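Local coordinates for AxyAgu115A (Amphibacillus xylanus NBRC 15112, PDB 6NPS), which is a family GH115 alpha-glucuronidase that probably removes glucuronic acid side groups from arabinoglucuronoxylan, at residues 4-9 against 61-66; 315-320 against 357-362; 422-427 against 512-517; 663-668 against 705-710; 791-796 against 961-966. The protein carries 3 engineered substitutions. All coordinates share one frame; numbering follows the deposited sequence.

In the fold
The five contacts follow one another along the chain, and no two of them touch. Contact 3 is the most central, about 7 Å from the chain centre, where a barrel loop meets helix 500-519. Contact 2 lies in the same TIM-barrel region, its centre about 36 Å from that of contact 3. Contact 1 is in the N-terminal part of the chain, about 79 Å centre to centre from contact 4, on the other side of the chain centre. Contacts 4 and 5 belong to two beta-rich regions, with nearest atoms about 18 Å apart. A bound glycerol, probably from crystallisation, lies about 6 Å from the Ser705 side chain in contact 4.

Contact 1: residues 4-9 against 61-66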
# COMPACT_ATOMS: atom_id res chain seq x y z
N ASP A 4 33.77 -26.10 61.95
CA ASP A 4 32.73 -25.78 60.97
C ASP A 4 31.64 -26.85 60.96
O ASP A 4 31.88 -28.02 61.26
CB ASP A 4 33.32 -25.67 59.56
CG ASP A 4 34.22 -24.45 59.36
OD1 ASP A 4 34.37 -23.61 60.29
OD2 ASP A 4 34.80 -24.33 58.25
N PHE A 5 30.43 -26.45 60.58
CA PHE A 5 29.46 -27.44 60.14
C PHE A 5 29.85 -27.91 58.75
O PHE A 5 30.08 -27.09 57.86
CB PHE A 5 28.08 -26.82 60.12
CG PHE A 5 27.03 -27.71 59.55
CD1 PHE A 5 26.28 -28.53 60.40
CD2 PHE A 5 26.74 -27.71 58.19
CE1 PHE A 5 25.29 -29.36 59.89
CE2 PHE A 5 25.74 -28.53 57.67
CZ PHE A 5 25.01 -29.36 58.54
N THR A 6 29.92 -29.22 58.55
CA THR A 6 30.36 -29.79 57.29
C THR A 6 29.34 -30.79 56.78
O THR A 6 28.78 -31.56 57.56
CB THR A 6 31.71 -30.48 57.45
OG1 THR A 6 32.69 -29.51 57.83
CG2 THR A 6 32.14 -31.14 56.13
N LEU A 7 29.12 -30.79 55.47
CA LEU A 7 28.41 -31.86 54.80
C LEU A 7 29.27 -32.32 53.63
O LEU A 7 29.74 -31.49 52.84
CB LEU A 7 27.04 -31.39 54.33
CG LEU A 7 26.19 -32.41 53.56
CD1 LEU A 7 26.14 -33.78 54.27
CD2 LEU A 7 24.78 -31.86 53.36
N ASN A 8 29.53 -33.62 53.53
CA ASN A 8 30.27 -34.10 52.37
C ASN A 8 29.74 -35.47 51.95
O ASN A 8 28.89 -36.06 52.63
CB ASN A 8 31.79 -34.10 52.61
CG ASN A 8 32.23 -35.07 53.69
OD1 ASN A 8 31.79 -36.22 53.74
ND2 ASN A 8 33.15 -34.62 54.56
N GLN A 9 30.25 -35.95 50.81
CA GLN A 9 29.78 -37.21 50.24
C GLN A 9 29.98 -38.38 51.20
O GLN A 9 29.12 -39.26 51.27
CB GLN A 9 30.51 -37.50 48.93
CG GLN A 9 30.22 -36.60 47.80
CD GLN A 9 31.00 -37.03 46.58
OE1 GLN A 9 32.14 -37.47 46.69
NE2 GLN A 9 30.38 -36.92 45.41
N SER A 61 23.39 -38.09 62.26
CA SER A 61 24.80 -37.99 61.93
C SER A 61 25.50 -37.05 62.92
O SER A 61 24.86 -36.21 63.57
CB SER A 61 24.94 -37.50 60.48
OG SER A 61 26.12 -36.74 60.28
N ARG A 62 26.82 -37.19 63.05
CA ARG A 62 27.57 -36.24 63.88
C ARG A 62 27.32 -34.79 63.48
O ARG A 62 27.31 -33.92 64.35
CB ARG A 62 29.06 -36.57 63.82
CG ARG A 62 29.39 -37.92 64.45
CD ARG A 62 30.51 -38.62 63.69
NE ARG A 62 30.41 -40.08 63.72
CZ ARG A 62 31.11 -40.88 64.50
NH1 ARG A 62 32.00 -40.38 65.36
NH2 ARG A 62 30.94 -42.20 64.43
N HIS A 63 27.08 -34.50 62.19
CA HIS A 63 26.62 -33.19 61.72
C HIS A 63 25.22 -33.36 61.14
O HIS A 63 25.03 -34.15 60.21
CB HIS A 63 27.56 -32.58 60.66
CG HIS A 63 28.95 -32.32 61.15
ND1 HIS A 63 29.84 -31.49 60.49
CD2 HIS A 63 29.61 -32.77 62.24
CE1 HIS A 63 30.99 -31.46 61.15
NE2 HIS A 63 30.88 -32.23 62.21
N ALA A 64 24.26 -32.62 61.69
CA ALA A 64 22.86 -32.88 61.41
C ALA A 64 22.15 -31.58 61.08
O ALA A 64 22.61 -30.49 61.43
CB ALA A 64 22.18 -33.57 62.63
N VAL A 65 21.03 -31.69 60.36
CA VAL A 65 20.18 -30.56 60.00
C VAL A 65 18.93 -30.69 60.86
O VAL A 65 18.25 -31.72 60.82
CB VAL A 65 19.84 -30.56 58.50
CG1 VAL A 65 18.80 -29.49 58.21
CG2 VAL A 65 21.12 -30.35 57.61
N LEU A 66 18.65 -29.67 61.67
CA LEU A 66 17.53 -29.68 62.62
C LEU A 66 16.61 -28.52 62.25
O LEU A 66 17.01 -27.36 62.38
CB LEU A 66 18.02 -29.56 64.06
CG LEU A 66 19.09 -30.55 64.54
CD1 LEU A 66 19.55 -30.26 65.97
CD2 LEU A 66 18.58 -31.97 64.44
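The His63 side chain puts CG anti to its carbonyl carbon (chi1 -62°). This sends the imidazole to the backbone of Thr6. In Phe5, CG is anti to the backbone N (chi1 174°), and the phenyl ring goes to Ala64 and Val65. ND1 of His63 is the polar centre of the contact. It accepts a hydrogen bond from Thr6 N at 3.0 Å, and the donor lies near the imidazole plane. Thr6 O is 3.1 Å from the same ND1, but that bond is weak and bent. The two need opposite proton states, and the straighter one is consistent with an unprotonated ND1. The Phe5 ring sets its edge against Ala64 O, with CE1 3.3 Å from that oxygen. Phe5 CZ touches Val65 CG2 at 4.1 Å, and these two side chains cross at about a right angle. The Phe5 and His63 rings are turned only 30° from each other, but are offset so far that little of one lies over the other. The chain turns a corner at Arg62 and His63. There Ser61 OG donates to His63 O at 2.8 Å, from above the carbonyl plane. Strand 5-8 pairs with strand 152-155 through the backbones of Phe5 and Leu7, so the backbone of Thr6 faces His63 instead. Strand 64-69 is an edge strand beside 109-117, where Phe5 also touches Leu113. Leu7 and Val65 both pack on Leu21 of strand 20-23.

Contact 2: residues 315-320 against 357-362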
# COMPACT_ATOMS: atom_id res chain seq x y z
N ALA A 315 -25.96 1.19 31.36
CA ALA A 315 -25.80 1.33 32.80
C ALA A 315 -25.19 2.69 33.14
O ALA A 315 -24.18 3.09 32.56
CB ALA A 315 -24.94 0.21 33.36
N THR A 316 -25.82 3.39 34.07
CA THR A 316 -25.29 4.64 34.58
C THR A 316 -24.08 4.36 35.47
O THR A 316 -23.68 3.21 35.69
CB THR A 316 -26.37 5.39 35.35
OG1 THR A 316 -26.63 4.73 36.59
CG2 THR A 316 -27.67 5.43 34.54
N LEU A 317 -23.48 5.43 35.98
CA LEU A 317 -22.43 5.27 36.96
C LEU A 317 -22.99 5.07 38.37
O LEU A 317 -22.41 4.32 39.16
CB LEU A 317 -21.48 6.47 36.91
CG LEU A 317 -20.21 6.42 37.77
CD1 LEU A 317 -19.32 5.27 37.33
CD2 LEU A 317 -19.45 7.76 37.72
N GLU A 318 -24.11 5.72 38.70
CA GLU A 318 -24.70 5.50 40.02
C GLU A 318 -25.30 4.10 40.14
O GLU A 318 -25.28 3.52 41.23
CB GLU A 318 -25.75 6.56 40.34
CG GLU A 318 -26.88 6.59 39.35
CD GLU A 318 -28.19 7.01 39.99
OE1 GLU A 318 -28.21 7.22 41.22
OE2 GLU A 318 -29.21 7.11 39.26
N ASP A 319 -25.81 3.54 39.04
CA ASP A 319 -26.35 2.19 39.10
C ASP A 319 -25.25 1.16 39.35
O ASP A 319 -25.36 0.32 40.24
CB ASP A 319 -27.13 1.86 37.82
CG ASP A 319 -28.45 2.64 37.72
OD1 ASP A 319 -28.53 3.77 38.25
OD2 ASP A 319 -29.41 2.12 37.11
N ASN A 320 -24.13 1.33 38.65
CA ASN A 320 -23.01 0.44 38.84
C ASN A 320 -22.53 0.53 40.29
O ASN A 320 -22.16 -0.48 40.89
CB ASN A 320 -21.87 0.79 37.88
CG ASN A 320 -21.97 0.06 36.56
OD1 ASN A 320 -21.75 -1.15 36.49
ND2 ASN A 320 -22.31 0.78 35.50
N GLU A 357 -12.43 0.90 38.69
CA GLU A 357 -11.75 2.09 39.22
C GLU A 357 -12.61 3.35 39.14
O GLU A 357 -12.71 4.06 40.16
CB GLU A 357 -10.39 2.29 38.50
CG GLU A 357 -9.42 3.27 39.20
CD GLU A 357 -8.10 3.51 38.43
OE1 GLU A 357 -8.16 4.04 37.29
OE2 GLU A 357 -7.00 3.19 38.97
N PRO A 358 -13.28 3.68 38.02
CA PRO A 358 -14.30 4.74 38.08
C PRO A 358 -15.42 4.48 39.10
O PRO A 358 -16.00 5.43 39.62
CB PRO A 358 -14.85 4.78 36.64
CG PRO A 358 -13.70 4.32 35.80
CD PRO A 358 -13.01 3.26 36.62
N PHE A 359 -15.73 3.21 39.39
CA PHE A 359 -16.79 2.94 40.36
C PHE A 359 -16.33 3.29 41.77
O PHE A 359 -17.15 3.69 42.61
CB PHE A 359 -17.22 1.47 40.29
CG PHE A 359 -17.77 1.03 38.94
CD1 PHE A 359 -18.20 1.97 38.01
CD2 PHE A 359 -17.88 -0.31 38.63
CE1 PHE A 359 -18.72 1.56 36.78
CE2 PHE A 359 -18.40 -0.72 37.41
CZ PHE A 359 -18.82 0.22 36.48
N PHE A 360 -15.03 3.17 42.02
CA PHE A 360 -14.50 3.38 43.37
C PHE A 360 -14.56 4.85 43.76
O PHE A 360 -15.10 5.21 44.82
CB PHE A 360 -13.07 2.82 43.44
CG PHE A 360 -12.38 3.05 44.78
CD1 PHE A 360 -12.87 2.48 45.94
CD2 PHE A 360 -11.24 3.85 44.85
CE1 PHE A 360 -12.23 2.69 47.16
CE2 PHE A 360 -10.60 4.06 46.06
CZ PHE A 360 -11.09 3.49 47.22
N TYR A 361 -14.05 5.73 42.89
CA TYR A 361 -13.93 7.15 43.22
C TYR A 361 -15.26 7.89 43.09
O TYR A 361 -15.69 8.57 44.02
CB TYR A 361 -12.86 7.78 42.33
CG TYR A 361 -11.47 7.21 42.54
CD1 TYR A 361 -10.81 7.34 43.77
CD2 TYR A 361 -10.79 6.57 41.50
CE1 TYR A 361 -9.54 6.83 43.96
CE2 TYR A 361 -9.50 6.07 41.68
CZ TYR A 361 -8.88 6.21 42.91
OH TYR A 361 -7.61 5.70 43.08
N GLY A 362 -15.94 7.74 41.94
CA GLY A 362 -17.20 8.43 41.66
C GLY A 362 -17.03 9.69 40.83
O GLY A 362 -16.17 9.73 39.94
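One face of the Phe359 ring carries the side chain of Asn320, and the ring edge meets Leu317. Asn320 CB makes a CH-pi contact, 3.6 Å from the Phe359 ring centroid and 21° off the normal. It sits toward the rim of the ring, not over its middle. The Asn320 amide is nearly parallel to the phenyl, with the planes 16° apart. Leu317 CD1 comes in near the ring plane, 3.6 Å from Phe359 CD1. Leu317 CG is anti to its backbone N, which carries the methyl groups across to the other segment. The amide of Asn320 is held in its rotation by its own helix turn: ND2 donates to Thr316 O at 2.8 Å, nearly along the C=O axis. Thr316 is the N-cap of helix 317-338, and its OG1 donates to Asp319 OD1 from above the carboxylate plane. Both segments lie in the TIM barrel of this GH115 enzyme. Helix 317-338 follows barrel strand 298-300, and helix 356-361 follows the next one, 348-351. The contact therefore joins the start of one barrel helix to a short helix in the next strand-to-helix connection. Gly362 is the first residue past helix 356-361; its N bonds to Pro358 O at 3.3 Å. It has positive phi, and at its backbone angles a CB would clash with Tyr361 O. Near the start of this helix Glu357 forms a salt bridge with Arg391; just past its end Gly362 O accepts from Arg874.

Contact 3: residues 422-427 against 512-517; sequences WINSSY and GYTKIA
Two hydrogen bonds fix the Asn424 amide. ND2 donates to Tyr513 OH at 3.0 Å, close to the amide plane, while the amide and the phenol ring stand at right angles. OD1 accepts from Ser426 N at 2.9 Å, from above the carbonyl plane. An alanine here would lose both bonds and would probably loosen the turn at 424-426 and its hold on Tyr513. The rest of the contact between the segments is packing. Lys515 CA lies over one face of the Tyr427 ring, 4.0 Å from its centroid, in a CH-pi contact. Thr514 OG1 meets the ring edge, 3.4 Å from Tyr427 CD1. Ser425 CB touches Ala517 CB at 3.7 Å. Outside the segments, Thr514 OG1 bonds Leu510 O. Tyr427 and Lys515 run side by side, and OH and NZ both bond Gly822 O; NZ also bonds Gly824 O. The arrangement is an Asx turn in a buried TIM-barrel strand-to-helix loop, between strand 405-410 and helix 428-440, pressed against helix 500-519.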
# COMPACT_ATOMS: atom_id res chain seq x y z
N TRP A 422 2.99 -14.94 23.98
CA TRP A 422 3.77 -16.04 23.43
C TRP A 422 5.07 -16.25 24.21
O TRP A 422 5.29 -17.30 24.83
CB TRP A 422 4.04 -15.73 21.95
CG TRP A 422 4.91 -16.72 21.26
CD1 TRP A 422 4.76 -18.07 21.25
CD2 TRP A 422 6.06 -16.43 20.47
NE1 TRP A 422 5.75 -18.65 20.49
CE2 TRP A 422 6.57 -17.67 20.00
CE3 TRP A 422 6.72 -15.25 20.12
CZ2 TRP A 422 7.71 -17.76 19.20
CZ3 TRP A 422 7.87 -15.33 19.32
CH2 TRP A 422 8.35 -16.58 18.87
N ILE A 423 5.95 -15.26 24.16
CA ILE A 423 7.24 -15.29 24.85
C ILE A 423 7.37 -13.98 25.60
O ILE A 423 6.90 -12.94 25.12
CB ILE A 423 8.41 -15.47 23.85
CG1 ILE A 423 8.38 -16.82 23.19
CG2 ILE A 423 9.75 -15.42 24.55
CD1 ILE A 423 9.61 -17.01 22.30
N ASN A 424 8.01 -14.01 26.78
CA ASN A 424 8.33 -12.81 27.57
C ASN A 424 8.73 -11.63 26.69
O ASN A 424 9.63 -11.75 25.84
CB ASN A 424 9.48 -13.13 28.56
CG ASN A 424 9.95 -11.91 29.36
OD1 ASN A 424 9.15 -11.07 29.76
ND2 ASN A 424 11.26 -11.82 29.61
N SER A 425 8.09 -10.47 26.91
CA SER A 425 8.48 -9.22 26.27
C SER A 425 8.55 -8.09 27.30
O SER A 425 8.46 -6.91 26.92
CB SER A 425 7.51 -8.86 25.13
OG SER A 425 6.18 -8.85 25.63
N SER A 426 8.68 -8.42 28.59
CA SER A 426 8.83 -7.45 29.66
C SER A 426 10.31 -7.22 30.01
O SER A 426 11.18 -8.07 29.80
CB SER A 426 8.06 -7.88 30.91
OG SER A 426 6.69 -8.14 30.55
N TYR A 427 10.57 -6.05 30.56
CA TYR A 427 11.94 -5.52 30.64
C TYR A 427 12.15 -5.03 32.06
O TYR A 427 11.39 -4.20 32.54
CB TYR A 427 12.05 -4.38 29.61
CG TYR A 427 13.41 -3.73 29.42
CD1 TYR A 427 14.52 -4.47 29.13
CD2 TYR A 427 13.54 -2.34 29.53
CE1 TYR A 427 15.81 -3.83 28.98
CE2 TYR A 427 14.76 -1.70 29.37
CZ TYR A 427 15.89 -2.45 29.08
OH TYR A 427 17.09 -1.80 28.93
N GLY A 512 19.53 -7.76 26.02
CA GLY A 512 19.29 -7.51 24.62
C GLY A 512 17.90 -7.85 24.12
O GLY A 512 17.21 -6.97 23.59
N TYR A 513 17.47 -9.11 24.23
CA TYR A 513 16.18 -9.45 23.64
C TYR A 513 15.03 -8.74 24.37
O TYR A 513 14.05 -8.33 23.73
CB TYR A 513 15.97 -10.98 23.59
CG TYR A 513 15.22 -11.62 24.75
CD1 TYR A 513 13.83 -11.55 24.84
CD2 TYR A 513 15.90 -12.37 25.73
CE1 TYR A 513 13.13 -12.15 25.90
CE2 TYR A 513 15.19 -12.98 26.82
CZ TYR A 513 13.81 -12.86 26.88
OH TYR A 513 13.11 -13.46 27.94
N THR A 514 15.14 -8.55 25.69
CA THR A 514 13.99 -7.97 26.39
C THR A 514 13.83 -6.49 26.08
O THR A 514 12.69 -5.99 26.02
CB THR A 514 14.07 -8.18 27.93
OG1 THR A 514 15.32 -7.69 28.49
CG2 THR A 514 13.87 -9.66 28.31
N LYS A 515 14.94 -5.76 25.87
CA LYS A 515 14.83 -4.37 25.43
C LYS A 515 14.12 -4.27 24.07
O LYS A 515 13.20 -3.47 23.90
CB LYS A 515 16.22 -3.68 25.34
CG LYS A 515 15.95 -2.16 25.22
CD LYS A 515 17.14 -1.30 25.22
CE LYS A 515 16.74 0.16 24.94
NZ LYS A 515 16.42 0.99 26.11
N ILE A 516 14.54 -5.08 23.11
CA ILE A 516 13.93 -5.05 21.77
C ILE A 516 12.47 -5.53 21.80
O ILE A 516 11.57 -4.89 21.23
CB ILE A 516 14.80 -5.87 20.80
CG1 ILE A 516 16.15 -5.17 20.61
CG2 ILE A 516 14.04 -6.08 19.46
CD1 ILE A 516 17.24 -6.15 20.29
N ALA A 517 12.18 -6.64 22.50
CA ALA A 517 10.80 -7.10 22.58
C ALA A 517 9.89 -6.08 23.24
O ALA A 517 8.73 -5.92 22.83
CB ALA A 517 10.69 -8.43 23.36

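Contact 4: residues 663-668 against 705-710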
# COMPACT_ATOMS: atom_id res chain seq x y z
N LYS A 663 16.01 -1.52 -19.63
CA LYS A 663 17.22 -0.72 -19.88
C LYS A 663 18.20 -0.85 -18.72
O LYS A 663 17.79 -1.08 -17.58
CB LYS A 663 16.87 0.75 -20.06
CG LYS A 663 16.32 1.08 -21.44
CD LYS A 663 16.03 2.57 -21.57
CE LYS A 663 15.19 2.86 -22.83
NZ LYS A 663 14.57 1.63 -23.43
N PRO A 664 19.54 -0.69 -18.97
CA PRO A 664 20.54 -0.83 -17.89
C PRO A 664 20.60 0.39 -16.98
O PRO A 664 21.54 1.21 -16.96
CB PRO A 664 21.85 -1.04 -18.68
CG PRO A 664 21.64 -0.32 -19.92
CD PRO A 664 20.17 -0.51 -20.28
N ARG A 665 19.56 0.52 -16.18
CA ARG A 665 19.38 1.65 -15.30
C ARG A 665 19.96 1.32 -13.93
O ARG A 665 20.03 0.15 -13.51
CB ARG A 665 17.88 1.99 -15.18
CG ARG A 665 17.21 2.38 -16.46
CD ARG A 665 15.66 2.03 -16.50
NE ARG A 665 15.02 2.23 -15.19
CZ ARG A 665 13.74 1.95 -14.94
NH1 ARG A 665 13.00 1.44 -15.92
NH2 ARG A 665 13.23 2.14 -13.69
N LEU A 666 20.32 2.39 -13.22
CA LEU A 666 20.92 2.27 -11.90
C LEU A 666 20.27 3.29 -10.98
O LEU A 666 20.15 4.47 -11.33
CB LEU A 666 22.44 2.55 -11.98
CG LEU A 666 23.28 1.47 -12.66
CD1 LEU A 666 24.78 1.96 -12.69
CD2 LEU A 666 23.17 0.14 -11.91
N LEU A 667 19.89 2.86 -9.80
CA LEU A 667 19.30 3.75 -8.82
C LEU A 667 20.39 4.20 -7.86
O LEU A 667 21.11 3.36 -7.30
CB LEU A 667 18.17 3.03 -8.08
CG LEU A 667 17.52 3.94 -7.04
CD1 LEU A 667 16.66 4.98 -7.80
CD2 LEU A 667 16.68 3.12 -6.07
N VAL A 668 20.54 5.51 -7.68
CA VAL A 668 21.44 6.06 -6.67
C VAL A 668 20.62 6.49 -5.46
O VAL A 668 19.66 7.25 -5.59
CB VAL A 668 22.23 7.26 -7.24
CG1 VAL A 668 23.11 7.91 -6.16
CG2 VAL A 668 23.04 6.84 -8.46
N SER A 705 22.34 0.71 -7.19
CA SER A 705 21.59 -0.54 -7.23
C SER A 705 21.05 -0.82 -8.62
O SER A 705 20.55 0.08 -9.30
CB SER A 705 20.38 -0.52 -6.28
OG SER A 705 20.81 -0.26 -4.97
N SER A 706 21.08 -2.10 -8.97
CA SER A 706 20.51 -2.61 -10.22
C SER A 706 18.98 -2.65 -10.20
O SER A 706 18.36 -3.11 -9.23
CB SER A 706 21.00 -4.03 -10.49
OG SER A 706 22.40 -4.08 -10.66
N VAL A 707 18.38 -2.24 -11.31
CA VAL A 707 16.96 -2.49 -11.57
C VAL A 707 16.76 -3.42 -12.73
O VAL A 707 15.63 -3.84 -12.97
CB VAL A 707 16.19 -1.18 -11.83
CG1 VAL A 707 16.26 -0.29 -10.60
CG2 VAL A 707 16.75 -0.48 -13.04
N SER A 708 17.81 -3.72 -13.49
CA SER A 708 17.74 -4.64 -14.62
C SER A 708 18.72 -5.79 -14.42
O SER A 708 19.56 -5.77 -13.51
CB SER A 708 18.07 -3.91 -15.92
OG SER A 708 19.49 -3.80 -15.95
N GLU A 709 18.66 -6.79 -15.30
CA GLU A 709 19.63 -7.87 -15.31
C GLU A 709 20.74 -7.64 -16.33
O GLU A 709 21.45 -8.58 -16.68
CB GLU A 709 18.93 -9.21 -15.54
CG GLU A 709 18.66 -9.93 -14.23
CD GLU A 709 17.70 -11.10 -14.37
OE1 GLU A 709 17.25 -11.61 -13.31
OE2 GLU A 709 17.39 -11.49 -15.51
N LYS A 710 20.93 -6.40 -16.78
CA LYS A 710 21.94 -6.03 -17.76
C LYS A 710 23.17 -5.46 -17.06
O LYS A 710 23.09 -4.95 -15.94
CB LYS A 710 21.39 -5.01 -18.75
CG LYS A 710 20.79 -5.64 -19.98
CD LYS A 710 19.30 -5.57 -19.99
CE LYS A 710 18.75 -6.01 -21.33
NZ LYS A 710 17.29 -6.28 -21.27
O HOH W 1 20.40 -2.26 -13.90
O HOH W 2 20.59 2.37 -4.65
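Leu666 and Ser706 point to one face of the sheet, Leu667 and Ser705 to the other. Leu667 and Ser705 form the hydrogen-bonded pair: Leu667 N donates to Ser705 O, and Ser705 N to Leu667 O, both at 2.9 Å. Leu666 and Ser706 are the non-hydrogen-bonded pair. Beyond them the strands give way to loops. Val707 crosses Arg665 at about a right angle, its CG2 3.5 Å from Arg665 CB. The arginine chain bends at chi3; NE forms a salt bridge with Glu678, and NH2 bonds Asn650 O of the second subunit. Pro664 CB meets Lys710 CB at 4.0 Å. One water donates to Arg665 O and accepts from Ser708 N at 3.0 Å, bridging the parted backbones. Ser708 OG accepts from Lys710 N, an ST turn, and Pro664 centres an inverse gamma turn. Leu666 faces Ala712, Tyr714 and Leu732 of a second sheet, so this antiparallel pair belongs to a beta sandwich.

Contact 5: residues 791-796 against 961-966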
# COMPACT_ATOMS: atom_id res chain seq x y z
N LYS A 791 21.55 20.65 11.05
CA LYS A 791 20.77 19.91 10.06
C LYS A 791 19.36 20.44 9.90
O LYS A 791 18.58 19.88 9.11
CB LYS A 791 20.70 18.42 10.45
CG LYS A 791 22.02 17.68 10.38
CD LYS A 791 21.84 16.21 10.75
CE LYS A 791 22.99 15.39 10.20
NZ LYS A 791 22.76 13.93 10.41
N GLY A 792 18.99 21.51 10.59
CA GLY A 792 17.62 21.97 10.57
C GLY A 792 16.76 21.46 11.71
O GLY A 792 15.57 21.76 11.75
N TYR A 793 17.33 20.70 12.64
CA TYR A 793 16.58 20.25 13.80
C TYR A 793 17.60 19.80 14.82
O TYR A 793 18.76 19.59 14.49
CB TYR A 793 15.59 19.12 13.47
CG TYR A 793 16.28 17.86 13.02
CD1 TYR A 793 16.64 17.69 11.67
CD2 TYR A 793 16.61 16.85 13.92
CE1 TYR A 793 17.29 16.53 11.26
CE2 TYR A 793 17.26 15.70 13.51
CZ TYR A 793 17.61 15.55 12.18
OH TYR A 793 18.24 14.40 11.78
N ILE A 794 17.16 19.65 16.07
CA ILE A 794 18.01 19.17 17.15
C ILE A 794 17.29 18.01 17.82
O ILE A 794 16.08 18.07 18.02
CB ILE A 794 18.30 20.27 18.19
CG1 ILE A 794 19.08 21.44 17.57
CG2 ILE A 794 19.03 19.69 19.43
CD1 ILE A 794 19.17 22.62 18.53
N SER A 795 18.04 16.96 18.16
CA SER A 795 17.50 15.78 18.81
C SER A 795 18.45 15.44 19.94
O SER A 795 19.66 15.27 19.72
CB SER A 795 17.35 14.62 17.82
OG SER A 795 17.07 13.41 18.51
N ILE A 796 17.90 15.34 21.16
CA ILE A 796 18.64 15.31 22.41
C ILE A 796 18.19 14.08 23.18
O ILE A 796 17.01 13.95 23.48
CB ILE A 796 18.37 16.56 23.26
CG1 ILE A 796 18.83 17.83 22.53
CG2 ILE A 796 19.05 16.43 24.62
CD1 ILE A 796 18.33 19.10 23.18
N ASN A 961 17.80 10.29 15.26
CA ASN A 961 18.87 9.97 16.19
C ASN A 961 19.49 11.27 16.72
O ASN A 961 19.30 12.35 16.16
CB ASN A 961 19.89 9.06 15.54
CG ASN A 961 20.43 9.63 14.26
OD1 ASN A 961 19.73 9.66 13.25
ND2 ASN A 961 21.68 10.09 14.30
N GLU A 962 20.19 11.18 17.85
CA GLU A 962 20.70 12.36 18.53
C GLU A 962 21.62 13.17 17.61
O GLU A 962 22.45 12.60 16.89
CB GLU A 962 21.44 11.95 19.79
CG GLU A 962 21.98 13.10 20.66
CD GLU A 962 22.49 12.63 22.03
OE1 GLU A 962 23.32 11.70 22.06
OE2 GLU A 962 22.03 13.15 23.08
N THR A 963 21.50 14.49 17.65
CA THR A 963 22.33 15.34 16.81
C THR A 963 23.55 15.81 17.59
O THR A 963 23.75 15.47 18.75
CB THR A 963 21.51 16.52 16.27
OG1 THR A 963 20.85 17.18 17.37
CG2 THR A 963 20.45 16.03 15.26
N TYR A 964 24.37 16.63 16.95
CA TYR A 964 25.68 16.94 17.50
C TYR A 964 25.60 17.83 18.74
O TYR A 964 24.83 18.80 18.78
CB TYR A 964 26.53 17.63 16.42
CG TYR A 964 27.85 18.15 16.95
CD1 TYR A 964 28.96 17.31 17.06
CD2 TYR A 964 28.02 19.49 17.28
CE1 TYR A 964 30.19 17.79 17.55
CE2 TYR A 964 29.23 19.96 17.77
CZ TYR A 964 30.32 19.11 17.88
OH TYR A 964 31.53 19.59 18.35
N TYR A 965 26.45 17.54 19.74
CA TYR A 965 26.66 18.46 20.86
C TYR A 965 28.15 18.55 21.15
O TYR A 965 28.88 17.59 20.94
CB TYR A 965 25.91 18.03 22.19
CG TYR A 965 26.26 16.64 22.71
CD1 TYR A 965 27.22 16.47 23.70
CD2 TYR A 965 25.61 15.50 22.21
CE1 TYR A 965 27.56 15.19 24.18
CE2 TYR A 965 25.93 14.22 22.68
CZ TYR A 965 26.91 14.07 23.67
OH TYR A 965 27.26 12.81 24.15
N VAL A 966 28.57 19.71 21.67
CA VAL A 966 29.97 19.98 21.94
C VAL A 966 30.48 19.03 23.01
O VAL A 966 29.82 18.83 24.04
CB VAL A 966 30.14 21.45 22.34
CG1 VAL A 966 31.62 21.77 22.76
CG2 VAL A 966 29.69 22.32 21.18
O HOH W 3 19.67 12.85 13.42
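This contact belongs to the C-terminal beta domain, which is related to galactose-binding domains and probably of beta-sandwich type. Strand 794-797 pairs on one side with strand 940-948, through the backbones of Ile794 and Ile796. The backbone of Ser795 is turned the other way, to Thr963. Ser795 N donates to Thr963 OG1 at 2.9 Å, almost straight at 173°. Thr963 N returns a bond to Ser795 O, also at 2.9 Å and directed at a lone pair in the carbonyl plane. Both polar backbone atoms of Ser795 are thus satisfied by one residue. OG1 reaches Ser795 N because it sits between the backbone N and the carbonyl carbon of Thr963 (chi1 52°). A valine here would lose the hydroxyl acceptor and would probably leave Ser795 N without its partner on this side. Ser795 O also receives a CA-H contact from Glu962 CA. The hydroxyl of Ser795 has its own partner, Pro960 O. The Glu962 chain is extended, and its OE2 bonds His800 ND1 and Glu797 N. A water joins the two segments farther out. It donates to Asn961 O at 2.8 Å, and it lies 2.7 Å from Tyr793 OH in a hydrogen bond. Thr963 also packs on Phe787 of strand 786-788, and its methyl CG2 reaches the Tyr793 ring, 3.7 Å from CE2.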